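Local coordinates for galactose-binding-like protein (PDB 7M1B) that is a SusE-like, galactose-binding-like protein of a gut Bacteroides that probably binds sugars and may also take part in their breakdown, at residues Leu138-Val142 and Ile164-Leu168; Phe213-Asp218 and Arg353-Phe357; Gly237-Tyr243 and Arg276-Gly280; Tyr284-Lys290 and Cys316-Pro321. All coordinates share one frame; numbering follows the deposited sequence.

Interaction 1 of 4, residues Leu138-Val142 and Ile164-Leu168; sequences LIFDV and IGFTL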
loop_
_atom_site.group_PDB
_atom_site.type_symbol
_atom_site.label_atom_id
_atom_site.label_comp_id
_atom_site.label_asym_id
_atom_site.label_seq_id
_atom_site.Cartn_x
_atom_site.Cartn_y
_atom_site.Cartn_z
ATOM N N LEU A 138 -2.519 -14.685 -24.286
ATOM C CA LEU A 138 -3.791 -15.223 -23.819
ATOM C C LEU A 138 -4.759 -14.035 -23.739
ATOM O O LEU A 138 -4.245 -12.905 -23.711
ATOM C CB LEU A 138 -3.558 -15.908 -22.453
ATOM C CG LEU A 138 -2.615 -17.131 -22.474
ATOM C CD1 LEU A 138 -2.355 -17.585 -21.028
ATOM C CD2 LEU A 138 -3.210 -18.297 -23.294
ATOM N N ILE A 139 -6.061 -14.317 -23.911
ATOM C CA ILE A 139 -7.171 -13.335 -23.830
ATOM C C ILE A 139 -8.170 -13.858 -22.804
ATOM O O ILE A 139 -8.714 -14.961 -22.948
ATOM C CB ILE A 139 -7.806 -13.205 -25.243
ATOM C CG1 ILE A 139 -6.742 -13.247 -26.348
ATOM C CG2 ILE A 139 -8.672 -11.923 -25.362
ATOM C CD1 ILE A 139 -5.875 -12.007 -26.423
ATOM N N PHE A 140 -8.361 -13.062 -21.755
ATOM C CA PHE A 140 -9.275 -13.503 -20.724
ATOM C C PHE A 140 -10.573 -12.722 -20.858
ATOM O O PHE A 140 -10.531 -11.496 -20.860
ATOM C CB PHE A 140 -8.635 -13.245 -19.363
ATOM C CG PHE A 140 -7.444 -14.113 -19.030
ATOM C CD1 PHE A 140 -6.193 -13.882 -19.610
ATOM C CD2 PHE A 140 -7.560 -15.173 -18.133
ATOM C CE1 PHE A 140 -5.093 -14.657 -19.262
ATOM C CE2 PHE A 140 -6.457 -15.939 -17.769
ATOM C CZ PHE A 140 -5.227 -15.679 -18.323
ATOM N N ASP A 141 -11.702 -13.434 -21.000
ATOM C CA ASP A 141 -12.996 -12.761 -21.088
ATOM C C ASP A 141 -13.715 -13.010 -19.768
ATOM O O ASP A 141 -13.971 -14.170 -19.429
ATOM C CB ASP A 141 -13.864 -13.335 -22.220
ATOM C CG ASP A 141 -13.362 -12.940 -23.596
ATOM O OD1 ASP A 141 -13.053 -11.727 -23.775
ATOM O OD2 ASP A 141 -13.255 -13.849 -24.470
ATOM N N VAL A 142 -14.055 -11.936 -19.031
ATOM C CA VAL A 142 -14.581 -12.121 -17.672
ATOM C C VAL A 142 -16.017 -11.577 -17.604
ATOM O O VAL A 142 -16.253 -10.350 -17.925
ATOM C CB VAL A 142 -13.725 -11.448 -16.573
ATOM C CG1 VAL A 142 -14.356 -11.664 -15.205
ATOM C CG2 VAL A 142 -12.290 -11.962 -16.593
ATOM N N ILE A 164 0.458 -14.258 -14.413
ATOM C CA ILE A 164 -0.656 -13.441 -14.890
ATOM C C ILE A 164 -1.409 -13.025 -13.651
ATOM O O ILE A 164 -1.617 -13.889 -12.846
ATOM C CB ILE A 164 -1.549 -14.242 -15.848
ATOM C CG1 ILE A 164 -0.768 -14.470 -17.174
ATOM C CG2 ILE A 164 -2.891 -13.584 -16.114
ATOM C CD1 ILE A 164 -1.456 -15.417 -18.149
ATOM N N GLY A 165 -1.771 -11.760 -13.558
ATOM C CA GLY A 165 -2.554 -11.263 -12.413
ATOM C C GLY A 165 -3.237 -9.953 -12.816
ATOM O O GLY A 165 -2.570 -9.036 -13.299
ATOM N N PHE A 166 -4.562 -9.877 -12.704
ATOM C CA PHE A 166 -5.260 -8.650 -13.096
ATOM C C PHE A 166 -6.549 -8.553 -12.304
ATOM O O PHE A 166 -6.977 -9.578 -11.777
ATOM C CB PHE A 166 -5.547 -8.571 -14.603
ATOM C CG PHE A 166 -6.391 -9.705 -15.165
ATOM C CD1 PHE A 166 -5.839 -10.963 -15.411
ATOM C CD2 PHE A 166 -7.747 -9.513 -15.424
ATOM C CE1 PHE A 166 -6.639 -11.991 -15.912
ATOM C CE2 PHE A 166 -8.547 -10.548 -15.884
ATOM C CZ PHE A 166 -7.983 -11.782 -16.159
ATOM N N THR A 167 -7.179 -7.369 -12.271
ATOM C CA THR A 167 -8.342 -7.194 -11.409
ATOM C C THR A 167 -9.500 -6.651 -12.233
ATOM O O THR A 167 -9.311 -5.951 -13.240
ATOM C CB THR A 167 -8.098 -6.262 -10.220
ATOM O OG1 THR A 167 -8.006 -4.920 -10.706
ATOM C CG2 THR A 167 -6.844 -6.635 -9.472
ATOM N N LEU A 168 -10.701 -6.971 -11.769
ATOM C CA LEU A 168 -11.894 -6.262 -12.199
ATOM C C LEU A 168 -12.473 -5.620 -10.952
ATOM O O LEU A 168 -12.653 -6.313 -9.952
ATOM C CB LEU A 168 -12.964 -7.266 -12.607
ATOM C CG LEU A 168 -12.951 -7.792 -14.020
ATOM C CD1 LEU A 168 -12.096 -9.054 -14.076
ATOM C CD2 LEU A 168 -14.393 -8.094 -14.401
#
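Phe140 and Phe166 meet as a T-shaped (edge-to-face) pair: the edge of Phe166 is directed at one face of Phe140, with ring centroids 5.2 Å apart and planes at 62°. On that face Phe166 CE1 stands above the rim rather than the centre, while Phe166 CZ reaches back to Phe140 CB at 3.6 Å. At the edge of the Phe140 ring, near its plane, Ile164 CD1 lies 3.8 Å from Phe140 CZ. The edge of Phe166 is met in turn by Val142 CG2. Phe166 CG sits between its backbone N and carbonyl carbon (chi1 59°), which directs the ring across to the other strand. The row is closed at its ends by Leu138 CD1 against Ile164 CD1 and by Val142 CG1, 3.6 Å from Leu168 CD1. An alanine in place of Phe140 would probably leave the Phe166 edge without the face it packs on and open a gap beside Ile164. With no hydrogen bond crossing and axes 10.2 Å apart, the strands belong to facing sheets of a beta sandwich: 138-144 pairs with 155-159 and 176-183, 163-168 with 125-131, whose Ile128 touches both Val142 and Phe166.

Interaction 2 of 4, residues Phe213-Asp218 and Arg353-Phe357; sequences FYLAND and RYIRF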
loop_
_atom_site.group_PDB
_atom_site.type_symbol
_atom_site.label_atom_id
_atom_site.label_comp_id
_atom_site.label_asym_id
_atom_site.label_seq_id
_atom_site.Cartn_x
_atom_site.Cartn_y
_atom_site.Cartn_z
ATOM N N PHE A 213 7.578 -1.558 16.316
ATOM C CA PHE A 213 8.213 -2.876 16.252
ATOM C C PHE A 213 9.657 -2.673 15.795
ATOM O O PHE A 213 10.022 -2.927 14.619
ATOM C CB PHE A 213 7.421 -3.824 15.333
ATOM C CG PHE A 213 7.609 -5.282 15.665
ATOM C CD1 PHE A 213 6.847 -5.902 16.660
ATOM C CD2 PHE A 213 8.633 -6.027 15.077
ATOM C CE1 PHE A 213 7.062 -7.237 16.985
ATOM C CE2 PHE A 213 8.874 -7.336 15.473
ATOM C CZ PHE A 213 8.062 -7.964 16.386
ATOM N N TYR A 214 10.483 -2.225 16.730
ATOM C CA TYR A 214 11.824 -1.680 16.424
ATOM C C TYR A 214 12.807 -2.832 16.130
ATOM O O TYR A 214 12.969 -3.747 16.918
ATOM C CB TYR A 214 12.325 -0.853 17.603
ATOM C CG TYR A 214 13.712 -0.279 17.405
ATOM C CD1 TYR A 214 14.001 0.622 16.380
ATOM C CD2 TYR A 214 14.675 -0.573 18.352
ATOM C CE1 TYR A 214 15.284 1.163 16.274
ATOM C CE2 TYR A 214 15.921 0.024 18.300
ATOM C CZ TYR A 214 16.250 0.808 17.201
ATOM O OH TYR A 214 17.509 1.391 17.155
ATOM N N LEU A 215 13.345 -2.845 14.891
ATOM C CA LEU A 215 14.363 -3.778 14.447
ATOM C C LEU A 215 15.740 -3.080 14.399
ATOM O O LEU A 215 15.820 -1.860 14.342
ATOM C CB LEU A 215 13.945 -4.361 13.098
ATOM C CG LEU A 215 12.532 -4.985 13.131
ATOM C CD1 LEU A 215 12.240 -5.524 11.749
ATOM C CD2 LEU A 215 12.482 -6.123 14.161
ATOM N N ALA A 216 16.817 -3.905 14.410
ATOM C CA ALA A 216 18.122 -3.323 14.736
ATOM C C ALA A 216 18.667 -2.273 13.751
ATOM O O ALA A 216 19.541 -1.461 14.122
ATOM C CB ALA A 216 19.125 -4.432 15.004
ATOM N N ASN A 217 18.281 -2.372 12.483
ATOM C CA ASN A 217 18.740 -1.414 11.499
ATOM C C ASN A 217 17.651 -0.392 11.104
ATOM O O ASN A 217 17.833 0.358 10.105
ATOM C CB ASN A 217 19.174 -2.175 10.249
ATOM C CG ASN A 217 18.070 -2.977 9.586
ATOM O OD1 ASN A 217 16.896 -2.839 9.893
ATOM N ND2 ASN A 217 18.395 -3.751 8.558
ATOM N N ASP A 218 16.707 -0.145 12.035
ATOM C CA ASP A 218 15.677 0.845 11.750
ATOM C C ASP A 218 16.114 2.202 12.319
ATOM O O ASP A 218 16.987 2.300 13.208
ATOM C CB ASP A 218 14.424 0.537 12.580
ATOM C CG ASP A 218 13.608 -0.637 12.103
ATOM O OD1 ASP A 218 13.926 -1.235 11.029
ATOM O OD2 ASP A 218 12.663 -0.996 12.760
ATOM N N ARG A 353 0.945 -8.160 8.421
ATOM C CA ARG A 353 0.720 -7.644 9.785
ATOM C C ARG A 353 1.815 -6.620 10.093
ATOM O O ARG A 353 1.488 -5.605 10.721
ATOM C CB ARG A 353 0.836 -8.800 10.785
ATOM C CG ARG A 353 0.839 -8.309 12.233
ATOM C CD ARG A 353 0.680 -9.433 13.233
ATOM N NE ARG A 353 0.792 -8.886 14.586
ATOM C CZ ARG A 353 0.339 -9.420 15.703
ATOM N NH1 ARG A 353 -0.476 -10.489 15.679
ATOM N NH2 ARG A 353 0.565 -8.737 16.817
ATOM N N TYR A 354 3.097 -6.951 9.801
ATOM C CA TYR A 354 4.195 -6.053 10.075
ATOM C C TYR A 354 4.429 -5.155 8.892
ATOM O O TYR A 354 4.415 -5.639 7.757
ATOM C CB TYR A 354 5.449 -6.806 10.534
ATOM C CG TYR A 354 5.221 -7.739 11.684
ATOM C CD1 TYR A 354 5.202 -7.252 13.015
ATOM C CD2 TYR A 354 4.796 -9.050 11.476
ATOM C CE1 TYR A 354 4.927 -8.099 14.086
ATOM C CE2 TYR A 354 4.408 -9.882 12.530
ATOM C CZ TYR A 354 4.445 -9.388 13.832
ATOM O OH TYR A 354 4.144 -10.217 14.892
ATOM N N ILE A 355 4.733 -3.878 9.132
ATOM C CA ILE A 355 4.828 -2.888 8.059
ATOM C C ILE A 355 6.144 -2.132 8.179
ATOM O O ILE A 355 6.490 -1.689 9.253
ATOM C CB ILE A 355 3.616 -1.901 8.065
ATOM C CG1 ILE A 355 2.239 -2.587 7.969
ATOM C CG2 ILE A 355 3.755 -0.819 7.030
ATOM C CD1 ILE A 355 2.082 -3.302 6.641
ATOM N N ARG A 356 6.779 -1.860 7.030
ATOM C CA ARG A 356 7.900 -0.928 6.997
ATOM C C ARG A 356 7.619 0.196 6.011
ATOM O O ARG A 356 7.063 -0.035 4.905
ATOM C CB ARG A 356 9.176 -1.639 6.561
ATOM C CG ARG A 356 9.926 -2.290 7.713
ATOM C CD ARG A 356 11.117 -3.085 7.261
ATOM N NE ARG A 356 12.018 -3.141 8.413
ATOM C CZ ARG A 356 13.255 -3.617 8.360
ATOM N NH1 ARG A 356 13.677 -4.285 7.245
ATOM N NH2 ARG A 356 14.080 -3.569 9.369
ATOM N N PHE A 357 8.045 1.412 6.391
ATOM C CA PHE A 357 8.160 2.519 5.455
ATOM C C PHE A 357 9.634 2.702 5.141
ATOM O O PHE A 357 10.445 2.916 6.012
ATOM C CB PHE A 357 7.600 3.803 6.091
ATOM C CG PHE A 357 6.111 3.953 5.931
ATOM C CD1 PHE A 357 5.271 2.931 6.335
ATOM C CD2 PHE A 357 5.546 5.158 5.556
ATOM C CE1 PHE A 357 3.884 3.048 6.171
ATOM C CE2 PHE A 357 4.168 5.288 5.351
ATOM C CZ PHE A 357 3.346 4.236 5.712
#
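One nitrogen, Arg356 NH2, serves two acceptors of the same turn: it forms a salt bridge to Asp218 OD1 at 2.9 Å and a weak hydrogen bond to Asn217 OD1 at 3.0 Å. The turn is a type I beta turn, Leu215 to Asp218, laid against strand 352-362 in the galactose-binding-like domain. The Arg356 chain runs extended from CG to NE (chi2 175°), which brings the guanidinium out to the turn. Of its nitrogens only NH2 bonds to Asp218 OD1, meeting it nearly along the C-O axis, with the carboxylate and guanidinium planes 59° apart. Leu215 CD1 makes a van der Waals contact with the same nitrogen. The other guanidinium nitrogens are also held: NE bonds to Thr259 and NH1 to the carbonyl of Gly305, while Trp307 makes a cation-pi contact, so the group's rotation is fixed from several directions. Asn217 OD1 has its stronger partner in Trp257 NE1. Replacing Asp218 by an alanine would probably leave the Arg356 charge without its mate here and the turn without its side-chain brace. Further along, Tyr354 turns its edge toward one face of Phe213, centroids 4.8 Å apart, with Tyr354 CE1 above the rim of that ring. Tyr354 also helps form a classic beta bulge, sharing Arg297 as its opposite residue with Arg353. Asp218 OD2, which bonds to Thr259 OG1, closes the turn as well: Leu215 N approaches it from above the carboxylate plane at 2.9 Å, the N-H...O angle a nearly straight 169°.

Interaction 3 of 4, residues Gly237-Tyr243 and Arg276-Gly280; sequences GLNSWNY and RSMGG. With EDO (1,2-ethanediol), chain B.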
loop_
_atom_site.group_PDB
_atom_site.type_symbol
_atom_site.label_atom_id
_atom_site.label_comp_id
_atom_site.label_asym_id
_atom_site.label_seq_id
_atom_site.Cartn_x
_atom_site.Cartn_y
_atom_site.Cartn_z
ATOM N N GLY A 237 -4.380 16.868 12.054
ATOM C CA GLY A 237 -5.013 18.023 11.448
ATOM C C GLY A 237 -4.105 19.249 11.535
ATOM O O GLY A 237 -2.983 19.227 12.131
ATOM N N LEU A 238 -4.586 20.333 10.954
ATOM C CA LEU A 238 -3.795 21.548 10.725
ATOM C C LEU A 238 -3.197 22.062 12.004
ATOM O O LEU A 238 -1.979 22.359 12.068
ATOM C CB LEU A 238 -4.683 22.614 10.097
ATOM C CG LEU A 238 -3.952 23.907 9.761
ATOM C CD1 LEU A 238 -2.858 23.682 8.668
ATOM C CD2 LEU A 238 -4.989 24.955 9.243
ATOM N N ASN A 239 -4.020 22.136 13.063
ATOM C CA ASN A 239 -3.631 22.750 14.313
ATOM C C ASN A 239 -3.011 21.767 15.326
ATOM O O ASN A 239 -2.870 22.084 16.495
ATOM C CB ASN A 239 -4.750 23.594 14.912
ATOM C CG ASN A 239 -4.919 24.924 14.224
ATOM O OD1 ASN A 239 -4.013 25.352 13.493
ATOM N ND2 ASN A 239 -6.078 25.548 14.408
ATOM N N SER A 240 -2.830 20.514 14.926
ATOM C CA SER A 240 -2.290 19.497 15.812
ATOM C C SER A 240 -0.784 19.681 16.051
ATOM O O SER A 240 -0.034 20.019 15.097
ATOM C CB SER A 240 -2.534 18.164 15.206
ATOM O OG SER A 240 -1.959 17.113 15.990
ATOM N N TRP A 241 -0.399 19.409 17.298
ATOM C CA TRP A 241 1.034 19.359 17.687
ATOM C C TRP A 241 1.530 17.900 17.743
ATOM O O TRP A 241 2.643 17.602 18.242
ATOM C CB TRP A 241 1.279 20.095 19.044
ATOM C CG TRP A 241 1.994 21.405 18.788
ATOM C CD1 TRP A 241 3.304 21.696 19.121
ATOM C CD2 TRP A 241 1.486 22.582 18.128
ATOM N NE1 TRP A 241 3.595 22.954 18.700
ATOM C CE2 TRP A 241 2.530 23.505 18.063
ATOM C CE3 TRP A 241 0.260 22.891 17.498
ATOM C CZ2 TRP A 241 2.383 24.773 17.512
ATOM C CZ3 TRP A 241 0.117 24.132 16.895
ATOM C CH2 TRP A 241 1.184 25.049 16.895
ATOM N N ASN A 242 0.739 16.936 17.236
ATOM C CA ASN A 242 1.183 15.539 17.356
ATOM C C ASN A 242 2.206 15.162 16.275
ATOM O O ASN A 242 2.234 15.747 15.186
ATOM C CB ASN A 242 -0.035 14.668 17.030
ATOM C CG ASN A 242 0.209 13.201 17.357
ATOM O OD1 ASN A 242 0.671 12.882 18.441
ATOM N ND2 ASN A 242 0.128 12.312 16.378
ATOM N N TYR A 243 3.128 14.251 16.649
ATOM C CA TYR A 243 4.028 13.770 15.602
ATOM C C TYR A 243 4.770 12.560 16.176
ATOM O O TYR A 243 4.717 12.288 17.357
ATOM C CB TYR A 243 5.155 14.815 15.346
ATOM C CG TYR A 243 5.804 15.396 16.587
ATOM C CD1 TYR A 243 6.807 14.697 17.322
ATOM C CD2 TYR A 243 5.478 16.677 17.028
ATOM C CE1 TYR A 243 7.375 15.226 18.483
ATOM C CE2 TYR A 243 6.023 17.207 18.179
ATOM C CZ TYR A 243 7.033 16.524 18.861
ATOM O OH TYR A 243 7.503 17.093 19.991
ATOM N N ARG A 276 3.489 16.337 9.773
ATOM C CA ARG A 276 3.441 17.174 10.991
ATOM C C ARG A 276 3.192 18.604 10.483
ATOM O O ARG A 276 3.698 19.059 9.443
ATOM C CB ARG A 276 4.828 17.083 11.690
ATOM C CG ARG A 276 5.007 18.088 12.830
ATOM C CD ARG A 276 5.648 19.384 12.362
ATOM N NE ARG A 276 7.047 19.141 11.897
ATOM C CZ ARG A 276 8.134 19.254 12.700
ATOM N NH1 ARG A 276 8.006 19.685 13.981
ATOM N NH2 ARG A 276 9.288 18.930 12.195
ATOM N N SER A 277 2.406 19.375 11.263
ATOM C CA SER A 277 1.816 20.604 10.763
ATOM C C SER A 277 2.100 21.787 11.680
ATOM O O SER A 277 2.687 22.767 11.216
ATOM C CB SER A 277 0.341 20.377 10.560
ATOM O OG SER A 277 -0.210 20.009 11.849
ATOM N N MET A 278 1.612 21.770 12.957
ATOM C CA MET A 278 1.816 22.835 13.926
ATOM C C MET A 278 1.363 24.173 13.349
ATOM O O MET A 278 2.034 25.218 13.471
ATOM C CB MET A 278 3.296 22.892 14.373
ATOM C CG MET A 278 3.668 21.615 15.091
ATOM S SD MET A 278 5.345 21.655 15.562
ATOM C CE MET A 278 5.410 20.088 16.256
ATOM N N GLY A 279 0.174 24.145 12.763
ATOM C CA GLY A 279 -0.412 25.357 12.221
ATOM C C GLY A 279 -0.277 25.505 10.695
ATOM O O GLY A 279 -0.935 26.338 10.061
ATOM N N GLY A 280 0.567 24.692 10.088
ATOM C CA GLY A 280 0.774 24.592 8.651
ATOM C C GLY A 280 2.188 24.941 8.166
ATOM O O GLY A 280 2.555 24.540 7.045
HETATM C C1 EDO B . 9.125 19.909 18.240
HETATM O O1 EDO B . 8.496 21.038 17.643
HETATM C C2 EDO B . 9.595 18.970 17.186
HETATM O O2 EDO B . 10.118 19.547 15.950
HETATM O O HOH W 1 -3.614 27.438 11.786
HETATM O O HOH W 2 1.683 18.161 14.026
#
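Met278 lies flat over Trp241: its CG stands 3.7 Å from the centroid of the five-membered ring and only 10° off the ring normal, a CH-pi contact, and the sulfur follows over the same face as a Met-aromatic contact. The chain beyond CG is extended (chi2 179°, chi3 -178°), which carries the methyl CE past the indole to Tyr243 CD2 at 3.5 Å. Beneath these side chains the backbones are joined: Gly279 N donates to Leu238 O at 2.9 Å, and Met278 N to Ser240 O at 3.2 Å. Ser277 OG sits 2.9 Å from both Gly237 O and Leu238 O, and the choice of its proton between the two carbonyls is not settled. A water links the segments, donating to Ser240 O and Asn242 O and accepting from Ser277 N. Two turns set this geometry, a type I turn from Gly237 to Ser240 and a type I' turn from Ser277 to Gly280, while Ser240 OG, bonded also to Asp235, accepts from Asn242 N in an ST turn. Farther out, Arg276, whose NH2 is engaged by Ala286 in the 284-290 segment, donates through NH1 to O2 of an ethanediol at 2.9 Å, an adventitious acceptor probably from the crystallisation liquor. The chemistry is thus divided: main-chain N-H to carbonyl bonds and a water join the two loops, while the apolar methionine chain covers the indole face.

Interaction 4 of 4, residues Tyr284-Lys290 and Cys316-Pro321; sequences YRAGAIK and CESIKP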
loop_
_atom_site.group_PDB
_atom_site.type_symbol
_atom_site.label_atom_id
_atom_site.label_comp_id
_atom_site.label_asym_id
_atom_site.label_seq_id
_atom_site.Cartn_x
_atom_site.Cartn_y
_atom_site.Cartn_z
ATOM N N TYR A 284 5.691 20.147 4.154
ATOM C CA TYR A 284 6.573 20.038 2.987
ATOM C C TYR A 284 8.008 20.485 3.343
ATOM O O TYR A 284 8.723 21.028 2.498
ATOM C CB TYR A 284 5.986 20.868 1.826
ATOM C CG TYR A 284 4.709 20.250 1.324
ATOM C CD1 TYR A 284 4.711 19.059 0.603
ATOM C CD2 TYR A 284 3.528 20.899 1.571
ATOM C CE1 TYR A 284 3.523 18.484 0.150
ATOM C CE2 TYR A 284 2.325 20.330 1.147
ATOM C CZ TYR A 284 2.340 19.155 0.388
ATOM O OH TYR A 284 1.188 18.558 -0.046
ATOM N N ARG A 285 8.398 20.249 4.592
ATOM C CA ARG A 285 9.780 20.469 5.048
ATOM C C ARG A 285 9.878 19.836 6.447
ATOM O O ARG A 285 8.925 19.187 6.914
ATOM C CB ARG A 285 10.058 21.986 5.159
ATOM C CG ARG A 285 9.307 22.767 6.250
ATOM C CD ARG A 285 9.676 24.264 6.404
ATOM N NE ARG A 285 9.103 24.937 7.608
ATOM C CZ ARG A 285 9.679 25.173 8.810
ATOM N NH1 ARG A 285 10.924 24.763 9.040
ATOM N NH2 ARG A 285 8.995 25.813 9.777
ATOM N N ALA A 286 11.092 19.878 7.030
ATOM C CA ALA A 286 11.271 19.504 8.425
ATOM C C ALA A 286 10.726 18.106 8.735
ATOM O O ALA A 286 9.927 17.893 9.659
ATOM C CB ALA A 286 10.648 20.563 9.333
ATOM N N GLY A 287 11.152 17.171 7.899
ATOM C CA GLY A 287 10.887 15.764 8.131
ATOM C C GLY A 287 9.742 15.223 7.273
ATOM O O GLY A 287 9.569 14.010 7.293
ATOM N N ALA A 288 9.031 16.105 6.555
ATOM C CA ALA A 288 7.970 15.604 5.731
ATOM C C ALA A 288 8.554 14.703 4.617
ATOM O O ALA A 288 9.420 15.131 3.822
ATOM C CB ALA A 288 7.239 16.780 5.118
ATOM N N ILE A 289 8.075 13.443 4.548
ATOM C CA ILE A 289 8.572 12.525 3.519
ATOM C C ILE A 289 8.001 12.789 2.137
ATOM O O ILE A 289 6.845 13.195 1.965
ATOM C CB ILE A 289 8.312 11.077 4.021
ATOM C CG1 ILE A 289 6.798 10.785 4.113
ATOM C CG2 ILE A 289 9.100 10.866 5.322
ATOM C CD1 ILE A 289 6.484 9.286 4.516
ATOM N N LYS A 290 8.795 12.464 1.114
ATOM C CA LYS A 290 8.418 12.783 -0.274
ATOM C C LYS A 290 8.139 11.501 -1.054
ATOM O O LYS A 290 6.972 11.289 -1.416
ATOM C CB LYS A 290 9.445 13.687 -0.949
ATOM C CG LYS A 290 9.202 13.936 -2.471
ATOM C CD LYS A 290 10.210 14.928 -3.038
ATOM C CE LYS A 290 10.128 15.034 -4.573
ATOM N NZ LYS A 290 11.290 15.728 -5.138
ATOM N N CYS A 316 5.046 5.142 -3.276
ATOM C CA CYS A 316 4.258 6.275 -2.861
ATOM C C CYS A 316 5.015 7.569 -3.094
ATOM O O CYS A 316 6.207 7.639 -2.743
ATOM C CB CYS A 316 3.949 6.207 -1.366
ATOM S SG CYS A 316 3.096 4.704 -0.828
ATOM N N GLU A 317 4.299 8.592 -3.529
ATOM C CA GLU A 317 4.867 9.955 -3.618
ATOM C C GLU A 317 3.891 10.985 -3.063
ATOM O O GLU A 317 2.767 11.134 -3.564
ATOM C CB GLU A 317 5.272 10.267 -5.079
ATOM C CG GLU A 317 5.809 11.707 -5.176
ATOM C CD GLU A 317 6.457 12.106 -6.477
ATOM O OE1 GLU A 317 6.408 11.275 -7.379
ATOM O OE2 GLU A 317 6.995 13.214 -6.595
ATOM N N SER A 318 4.333 11.707 -2.015
ATOM C CA SER A 318 3.579 12.839 -1.484
ATOM C C SER A 318 3.749 14.010 -2.451
ATOM O O SER A 318 4.873 14.444 -2.720
ATOM C CB SER A 318 4.129 13.167 -0.118
ATOM O OG SER A 318 3.640 14.427 0.371
ATOM N N ILE A 319 2.620 14.512 -2.979
ATOM C CA ILE A 319 2.584 15.629 -3.928
ATOM C C ILE A 319 2.434 16.958 -3.187
ATOM O O ILE A 319 1.614 17.082 -2.258
ATOM C CB ILE A 319 1.430 15.398 -4.937
ATOM C CG1 ILE A 319 1.693 14.130 -5.769
ATOM C CG2 ILE A 319 1.329 16.597 -5.864
ATOM C CD1 ILE A 319 3.090 14.001 -6.318
ATOM N N LYS A 320 3.201 17.983 -3.656
ATOM C CA LYS A 320 3.024 19.373 -3.228
ATOM C C LYS A 320 2.234 20.097 -4.317
ATOM O O LYS A 320 2.798 20.362 -5.357
ATOM C CB LYS A 320 4.349 20.075 -2.939
ATOM C CG LYS A 320 4.185 21.450 -2.305
ATOM C CD LYS A 320 5.606 22.035 -2.032
ATOM C CE LYS A 320 5.484 23.330 -1.227
ATOM N NZ LYS A 320 6.838 23.912 -0.975
ATOM N N PRO A 321 0.913 20.319 -4.219
ATOM C CA PRO A 321 0.137 20.853 -5.364
ATOM C C PRO A 321 0.745 22.072 -6.071
ATOM O O PRO A 321 0.735 22.165 -7.307
ATOM C CB PRO A 321 -1.197 21.263 -4.724
ATOM C CG PRO A 321 -1.369 20.242 -3.614
ATOM C CD PRO A 321 0.047 20.059 -3.042
HETATM O O HOH W 3 8.681 21.860 -0.148
HETATM O O HOH W 4 7.902 23.968 2.341
HETATM O O HOH W 5 4.328 13.639 3.174
#
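Lys290 O takes the backbone N-H of Ser318 at 2.7 Å, with an N-H...O angle of 158°, and is approached as well by the CA-H of Glu317, whose CA lies 3.3 Å away. Next to this grip a water donates to both Ile289 O and Ser318 OG, bridging the segments where Ser318 CB packs on the Ile289 carbonyl. Ser318 OG is held further by Glu341 and His363. The second tie is Tyr284 OH, which donates to Ile319 O at 2.7 Å, with the acceptor lying at the ring's edge near its plane. One face of that ring is covered by the aliphatic part of Lys320: CG stands 3.7 Å from the centroid and 6° off the normal, a CH-pi contact over the ring centre. These contacts join the residues flanking the type I' turn from Arg285 to Ala288, Tyr284 before it and the weakly bonded strand 289-290 at its end, to the chain leaving strand 311-317 in the galactose-binding-like domain. Because the lysine chain is extended throughout (chi2 179°), its NZ is carried along the tyrosine to the backbone: a water accepts from Lys320 NZ at 2.9 Å and donates to Tyr284 O. The ammonium also bonds to the carbonyls of Ser328 and Trp324, which would help to stabilise its charge. At the other end of the ring Pro321 CD sits 3.5 Å from Tyr284 OH, while His363 meets the Tyr284 ring edge-to-face.

Overall arrangement
Interaction 1 stands apart: it lies in the preceding beta sandwich, its centre about 35 Å from those of interactions 2 and 4 and about 44 Å from that of interaction 3, on the opposite side of the chain's centre. The other three share the galactose-binding-like part. Along the chain, interactions 3 and 4 are both nested inside the loop that interaction 2 closes. Interactions 2 and 4 reach the same sheet and come within about 4 Å at their nearest atoms without touching. Interactions 3 and 4 do touch: Arg276 NH2 is 2.8 Å from Ala286 O, a probable hydrogen bond, so the arginine whose NH1 holds the ethanediol is also tied to the turn of interaction 4.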